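Periplasmic branched-chain amino acid-binding protein (Burkholderia mallei, PDB 3I09) probably captures small ligands such as branched-chain amino acids in the periplasm for an ABC transporter, and here holds acetoacetic acid in its pocket. Local coordinates at residues D207-I212 with V236-L241; L247-S252 with D349-V354; D3-G8 with T288-A293. All coordinates share one frame; numbering follows the deposited sequence. Where two conformers were deposited one is given.

Overall arrangement
The chain opens contact 3 with 3-8, on a strand of the N-terminal six-stranded sheet. It then builds most of that lobe and enters the second one. There contact 1 closes a short loop, joining helix 205-217 to helix 233-239. Segment 247-252 opens contact 2. Before that closes, helix segment 288-293 returns to the first lobe and completes contact 3. Contact 2 ends last, at 349-354, joining strands 248-251 and 351-357 in the antiparallel sheet. Contact 1 is therefore nested inside contact 3, while contacts 2 and 3 cross. Contacts 1 and 2, with centres about 14 Å apart, touch through Val236, His237 and Leu241 against Tyr350. Contact 3 lies across the chain's centre from both.

Contact 1: D207-I212 with V236-L241; sequences DTVNAI and VHALGL
Segments 207-212 and 236-241 come closest at Val209 and Leu239, whose CA atoms are 6.5 Å apart. Leu239 carries the contact. Its two methyls go to different partners. Leu239 CD2 lies 3.9 Å from Val209 CG1, and the two branches lie alongside, running in opposite senses. Leu239 CD2 also rests 3.5 Å from the carbonyl O of Val209, so the leucine reaches down to the helix backbone. Leu239 CD1 meets Ile212 CD1 at 3.8 Å, with the side chains roughly perpendicular. In Val209, CG1 is anti to the backbone N (chi1 165°) and takes the leucine, while CG2 takes Ala238 CB at 4.2 Å. The side chains meet one another through apolar groups alone. Just beyond Leu239 the helix stops. Gly240 N still bonds Val236 O at 2.7 Å, but Gly240 has a positive phi of 88° and N-caps the next helix, 241-244. Thr243 and Thr244 of that helix extend the packing around Ile212 and Leu239. Helix 205-217 is the crossover of a beta-alpha-beta unit, strands 198-202 and 225-228. Here it packs on the helix that follows the second strand, in the second lobe of a type I periplasmic binding protein.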
# COMPACT_ATOMS: atom_id res chain seq x y z
N ASP A 207 -0.61 2.89 14.03
CA ASP A 207 -1.88 2.44 14.67
C ASP A 207 -1.86 0.93 14.88
O ASP A 207 -2.24 0.43 15.94
CB ASP A 207 -3.14 2.85 13.85
CG ASP A 207 -3.59 4.30 14.10
OD1 ASP A 207 -3.33 4.83 15.22
OD2 ASP A 207 -4.19 4.91 13.15
N THR A 208 -1.42 0.18 13.87
CA THR A 208 -1.32 -1.25 13.97
C THR A 208 -0.32 -1.62 15.08
O THR A 208 -0.57 -2.52 15.90
CB THR A 208 -0.90 -1.87 12.63
OG1 THR A 208 -1.84 -1.49 11.62
CG2 THR A 208 -0.84 -3.40 12.71
N VAL A 209 0.80 -0.93 15.10
CA VAL A 209 1.84 -1.21 16.09
C VAL A 209 1.32 -0.95 17.48
O VAL A 209 1.42 -1.83 18.37
CB VAL A 209 3.12 -0.40 15.79
CG1 VAL A 209 4.08 -0.38 17.01
CG2 VAL A 209 3.80 -0.98 14.53
N ASN A 210 0.74 0.22 17.68
CA ASN A 210 0.24 0.61 19.00
C ASN A 210 -0.93 -0.26 19.46
O ASN A 210 -1.00 -0.59 20.65
CB ASN A 210 -0.11 2.09 19.05
CG ASN A 210 1.13 2.97 19.04
OD1 ASN A 210 2.21 2.56 19.54
ND2 ASN A 210 0.99 4.19 18.52
N ALA A 211 -1.80 -0.68 18.53
CA ALA A 211 -2.93 -1.53 18.88
C ALA A 211 -2.47 -2.92 19.29
O ALA A 211 -3.04 -3.51 20.20
CB ALA A 211 -3.93 -1.64 17.70
N ILE A 212 -1.47 -3.45 18.61
CA ILE A 212 -0.96 -4.78 18.92
C ILE A 212 -0.27 -4.75 20.29
O ILE A 212 -0.46 -5.67 21.11
CB ILE A 212 -0.04 -5.32 17.83
CG1 ILE A 212 -0.87 -5.62 16.59
CG2 ILE A 212 0.69 -6.62 18.29
CD1 ILE A 212 -0.06 -5.98 15.39
N VAL A 236 6.68 -4.95 11.85
CA VAL A 236 7.28 -6.10 12.53
C VAL A 236 8.57 -5.71 13.28
O VAL A 236 8.81 -6.15 14.41
CB VAL A 236 7.54 -7.28 11.56
CG1 VAL A 236 8.14 -8.48 12.30
CG2 VAL A 236 6.22 -7.71 10.83
N HIS A 237 9.41 -4.89 12.66
CA HIS A 237 10.66 -4.49 13.26
C HIS A 237 10.38 -3.72 14.57
O HIS A 237 11.07 -3.93 15.56
CB HIS A 237 11.40 -3.57 12.30
CG HIS A 237 12.77 -3.19 12.75
ND1 HIS A 237 13.02 -2.05 13.46
CD2 HIS A 237 13.97 -3.81 12.58
CE1 HIS A 237 14.32 -1.97 13.73
NE2 HIS A 237 14.92 -3.01 13.18
N ALA A 238 9.40 -2.82 14.52
CA ALA A 238 8.99 -2.04 15.71
C ALA A 238 8.50 -2.94 16.85
O ALA A 238 8.79 -2.69 18.04
CB ALA A 238 7.88 -1.01 15.32
N LEU A 239 7.71 -3.95 16.51
CA LEU A 239 7.09 -4.80 17.53
C LEU A 239 8.02 -5.90 18.00
O LEU A 239 7.97 -6.30 19.19
CB LEU A 239 5.80 -5.42 16.99
CG LEU A 239 4.64 -4.45 16.83
CD1 LEU A 239 3.58 -5.01 15.87
CD2 LEU A 239 4.06 -4.11 18.22
N GLY A 240 8.84 -6.42 17.09
CA GLY A 240 9.66 -7.58 17.39
C GLY A 240 8.92 -8.90 17.12
O GLY A 240 7.68 -8.98 17.15
N LEU A 241 9.71 -9.92 16.82
CA LEU A 241 9.18 -11.26 16.51
C LEU A 241 8.53 -11.95 17.68
O LEU A 241 7.58 -12.70 17.50
CB LEU A 241 10.29 -12.16 15.93
CG LEU A 241 10.80 -11.76 14.56
CD1 LEU A 241 11.93 -12.73 14.14
CD2 LEU A 241 9.65 -11.69 13.52

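Contact 2: L247-S252 with D349-V354; sequences LVLTDS and DYYKVV
Leu249 overlaps the ring of Tyr351 obliquely, its CD1 4.2 Å from CE1 of the tyrosine. This is the apolar half of a small buried contact. The two strands are not direct partners, and the CA atoms of Leu249 and Tyr351 are 9.4 Å apart. Strand 329-338 runs between them. It bonds Leu249 through Met336 and Lys352 through Glu337. The side chains therefore meet over that strand, where Met336 also touches Tyr351. The tyrosine CG is anti to its carbonyl carbon (chi1 -56°), a rotation that carries the ring across to Leu249 and Asp251. Tyr351 was modelled in two conformers, so the details at its ring and hydroxyl hold for one of them. There Tyr351 OH stops 4.1 Å from Asp251 OD2, with carboxylate and ring planes 76° apart. Water fills the link. Water 2 accepts from Tyr351 OH at 2.8 Å; its approach to Asp251 OD2 is too short to be taken at face value. Water 1 donates to Tyr351 OH at 3.1 Å and only weakly to Asp251 OD2. Asp251 OD1 bonds Ser278 OG and accepts from Ser252 N at 2.8 Å, on its anti side and 22° out of plane. Two strands that both pair with strand 329-338 thus meet by side chains, within the antiparallel sheet of 248-251, 329-338 and 351-357 in the second lobe.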
# COMPACT_ATOMS: atom_id res chain seq x y z
N LEU A 247 1.55 -14.32 13.19
CA LEU A 247 0.58 -13.48 12.47
C LEU A 247 0.63 -13.77 10.99
O LEU A 247 1.73 -13.95 10.41
CB LEU A 247 0.83 -11.99 12.72
CG LEU A 247 0.50 -11.48 14.14
CD1 LEU A 247 0.95 -10.04 14.28
CD2 LEU A 247 -1.00 -11.63 14.52
N VAL A 248 -0.55 -13.83 10.37
CA VAL A 248 -0.64 -14.03 8.93
C VAL A 248 -0.93 -12.69 8.27
O VAL A 248 -1.76 -11.88 8.73
CB VAL A 248 -1.70 -15.07 8.61
CG1 VAL A 248 -1.94 -15.14 7.14
CG2 VAL A 248 -1.28 -16.47 9.20
N LEU A 249 -0.20 -12.41 7.20
CA LEU A 249 -0.38 -11.14 6.54
C LEU A 249 -0.26 -11.30 5.03
O LEU A 249 0.24 -12.32 4.54
CB LEU A 249 0.60 -10.10 7.09
CG LEU A 249 2.06 -10.42 7.01
CD1 LEU A 249 2.50 -9.91 5.70
CD2 LEU A 249 2.88 -9.77 8.17
N THR A 250 -0.75 -10.29 4.31
CA THR A 250 -0.69 -10.24 2.87
C THR A 250 0.23 -9.09 2.48
O THR A 250 0.04 -7.97 2.98
CB THR A 250 -2.10 -10.02 2.25
OG1 THR A 250 -2.90 -11.14 2.55
CG2 THR A 250 -2.04 -9.95 0.73
N ASP A 251 1.22 -9.34 1.63
CA ASP A 251 2.09 -8.22 1.18
C ASP A 251 2.45 -8.42 -0.28
O ASP A 251 2.26 -9.50 -0.81
CB ASP A 251 3.35 -8.09 2.05
CG ASP A 251 3.94 -6.60 2.09
OD1 ASP A 251 3.59 -5.75 1.22
OD2 ASP A 251 4.68 -6.25 3.05
N SER A 252 2.96 -7.37 -0.93
CA SER A 252 3.26 -7.46 -2.35
C SER A 252 4.71 -7.77 -2.67
O SER A 252 5.02 -8.04 -3.82
CB SER A 252 2.87 -6.15 -3.06
OG SER A 252 3.72 -5.08 -2.67
N ASP A 349 15.00 -10.87 8.85
CA ASP A 349 14.45 -12.13 8.32
C ASP A 349 13.16 -12.46 9.09
O ASP A 349 13.22 -13.10 10.11
CB ASP A 349 15.51 -13.24 8.43
CG ASP A 349 14.99 -14.62 8.06
OD1 ASP A 349 13.98 -14.70 7.37
OD2 ASP A 349 15.65 -15.64 8.41
N TYR A 350 12.01 -12.00 8.59
CA TYR A 350 10.79 -12.06 9.36
C TYR A 350 9.70 -12.98 8.81
O TYR A 350 8.78 -13.32 9.58
CB TYR A 350 10.18 -10.65 9.52
CG TYR A 350 11.03 -9.60 10.20
CD1 TYR A 350 12.04 -9.95 11.10
CD2 TYR A 350 10.75 -8.24 10.05
CE1 TYR A 350 12.77 -8.97 11.77
CE2 TYR A 350 11.51 -7.27 10.71
CZ TYR A 350 12.51 -7.63 11.53
OH TYR A 350 13.26 -6.68 12.17
N TYR A 351 9.75 -13.35 7.53
CA TYR A 351 8.62 -13.96 6.83
C TYR A 351 8.83 -15.40 6.39
O TYR A 351 9.91 -15.73 5.93
CB TYR A 351 8.39 -13.21 5.53
CG TYR A 351 8.16 -11.74 5.64
CD1 TYR A 351 6.93 -11.24 6.06
CD2 TYR A 351 9.13 -10.84 5.23
CE1 TYR A 351 6.69 -9.89 6.09
CE2 TYR A 351 8.90 -9.47 5.28
CZ TYR A 351 7.69 -9.01 5.72
OH TYR A 351 7.45 -7.66 5.78
N LYS A 352 7.77 -16.19 6.46
CA LYS A 352 7.67 -17.48 5.82
C LYS A 352 6.58 -17.30 4.78
O LYS A 352 5.50 -16.80 5.12
CB LYS A 352 7.23 -18.53 6.83
CG LYS A 352 8.30 -18.87 7.86
CD LYS A 352 7.85 -19.92 8.89
CE LYS A 352 6.90 -19.38 9.95
NZ LYS A 352 6.79 -20.33 11.10
N VAL A 353 6.80 -17.72 3.54
CA VAL A 353 5.70 -17.64 2.55
C VAL A 353 4.72 -18.81 2.73
O VAL A 353 5.09 -19.99 2.69
CB VAL A 353 6.22 -17.57 1.10
CG1 VAL A 353 5.02 -17.51 0.12
CG2 VAL A 353 7.14 -16.39 0.91
N VAL A 354 3.47 -18.50 2.96
CA VAL A 354 2.44 -19.52 3.12
C VAL A 354 1.91 -19.90 1.71
O VAL A 354 1.75 -21.08 1.39
CB VAL A 354 1.29 -18.98 4.00
CG1 VAL A 354 0.12 -19.99 4.18
CG2 VAL A 354 1.82 -18.58 5.35
O HOH W 1 8.07 -6.82 2.91
O HOH W 2 4.79 -7.14 5.28

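Contact 3: D3-G8 with T288-A293; sequences DSVKIG and TTYLKA
Ile7 packs on Leu291 and Val5 on Tyr290, the first aliphatic against aliphatic, the second aliphatic against an aromatic edge. In the aliphatic pair, Ile7 CD1 lies 4.4 Å from Leu291 CD2. Ile7 holds CD1 at the end of an extended branch (chi2 178°), which lets it reach the leucine although the CA atoms of strand and helix stay well apart. In the aromatic pair, Val5 CG1 meets the Tyr290 ring at its edge, near the ring plane, 4.4 Å from Tyr290 CE2 and equally far from Tyr290 OH. With chi1 near 174°, the tyrosine ring points off the helix toward the strand. The nearest CA atoms pair the other way round: Val5 with Leu291 at 9.6 Å, and Ile7 with Tyr290 at 9.8 Å. Val5 and Ile7 share the side of the strand that faces the helix. The strand's backbone bonds to its sheet neighbours, through Glu46 of 43-51 and Asp73 of 72-77 among others. Phe36 of helix 22-36 and Val305 of helix 302-309 add to the packing. A helix laid over the central parallel strands of a sheet is the layered alpha/beta architecture of the N-terminal lobe.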
# COMPACT_ATOMS: atom_id res chain seq x y z
N ASP A 3 11.33 22.76 -19.50
CA ASP A 3 12.73 22.34 -19.55
C ASP A 3 12.98 20.93 -18.98
O ASP A 3 14.00 20.32 -19.28
CB ASP A 3 13.59 23.36 -18.78
CG ASP A 3 13.70 24.72 -19.53
OD1 ASP A 3 14.36 24.76 -20.59
OD2 ASP A 3 13.11 25.72 -19.04
N SER A 4 12.05 20.42 -18.17
CA SER A 4 12.29 19.20 -17.43
C SER A 4 11.05 18.31 -17.44
O SER A 4 9.94 18.77 -17.69
CB SER A 4 12.67 19.55 -16.00
OG SER A 4 11.52 19.96 -15.24
N VAL A 5 11.27 17.02 -17.21
CA VAL A 5 10.20 16.08 -16.90
C VAL A 5 10.12 16.04 -15.37
O VAL A 5 11.10 15.71 -14.68
CB VAL A 5 10.47 14.71 -17.48
CG1 VAL A 5 9.42 13.69 -17.00
CG2 VAL A 5 10.48 14.80 -19.04
N LYS A 6 9.00 16.46 -14.84
CA LYS A 6 8.88 16.67 -13.40
C LYS A 6 8.03 15.60 -12.71
O LYS A 6 6.88 15.37 -13.06
CB LYS A 6 8.32 18.07 -13.08
CG LYS A 6 8.38 18.27 -11.56
CD LYS A 6 8.19 19.70 -11.04
CE LYS A 6 9.25 20.68 -11.45
NZ LYS A 6 8.75 22.02 -10.95
N ILE A 7 8.64 14.93 -11.75
CA ILE A 7 7.96 13.92 -10.92
C ILE A 7 7.76 14.50 -9.52
O ILE A 7 8.72 14.96 -8.90
CB ILE A 7 8.82 12.69 -10.85
CG1 ILE A 7 9.00 12.07 -12.26
CG2 ILE A 7 8.24 11.65 -9.84
CD1 ILE A 7 9.92 10.82 -12.28
N GLY A 8 6.53 14.45 -9.00
CA GLY A 8 6.25 14.94 -7.67
C GLY A 8 5.77 13.80 -6.79
O GLY A 8 5.00 12.96 -7.24
N THR A 288 10.32 3.68 -12.62
CA THR A 288 10.86 3.00 -13.75
C THR A 288 9.77 2.73 -14.82
O THR A 288 9.98 2.99 -16.00
CB THR A 288 11.54 1.69 -13.36
OG1 THR A 288 12.50 1.94 -12.32
CG2 THR A 288 12.24 1.11 -14.57
N THR A 289 8.62 2.26 -14.37
CA THR A 289 7.49 1.98 -15.27
C THR A 289 7.01 3.24 -15.98
O THR A 289 6.80 3.23 -17.20
CB THR A 289 6.39 1.26 -14.48
OG1 THR A 289 6.92 -0.01 -14.06
CG2 THR A 289 5.11 1.11 -15.33
N TYR A 290 6.80 4.33 -15.24
CA TYR A 290 6.45 5.60 -15.86
C TYR A 290 7.49 6.04 -16.89
O TYR A 290 7.13 6.43 -18.00
CB TYR A 290 6.29 6.68 -14.80
CG TYR A 290 6.06 8.03 -15.37
CD1 TYR A 290 4.83 8.41 -15.87
CD2 TYR A 290 7.12 8.96 -15.44
CE1 TYR A 290 4.64 9.69 -16.42
CE2 TYR A 290 6.95 10.22 -15.99
CZ TYR A 290 5.70 10.56 -16.48
OH TYR A 290 5.50 11.79 -17.06
N LEU A 291 8.77 6.05 -16.51
CA LEU A 291 9.81 6.55 -17.39
C LEU A 291 9.89 5.70 -18.66
O LEU A 291 10.11 6.25 -19.74
CB LEU A 291 11.18 6.69 -16.70
CG LEU A 291 11.24 7.76 -15.58
CD1 LEU A 291 12.56 7.69 -14.80
CD2 LEU A 291 11.01 9.15 -16.15
N LYS A 292 9.70 4.39 -18.54
CA LYS A 292 9.71 3.51 -19.72
C LYS A 292 8.57 3.87 -20.65
O LYS A 292 8.72 3.80 -21.86
CB LYS A 292 9.63 2.03 -19.34
CG LYS A 292 10.93 1.48 -18.84
CD LYS A 292 10.84 -0.00 -18.45
CE LYS A 292 12.26 -0.60 -18.13
NZ LYS A 292 13.19 -0.69 -19.30
N ALA A 293 7.43 4.25 -20.08
CA ALA A 293 6.29 4.63 -20.87
C ALA A 293 6.51 5.97 -21.59
O ALA A 293 6.20 6.09 -22.77
CB ALA A 293 5.05 4.67 -19.99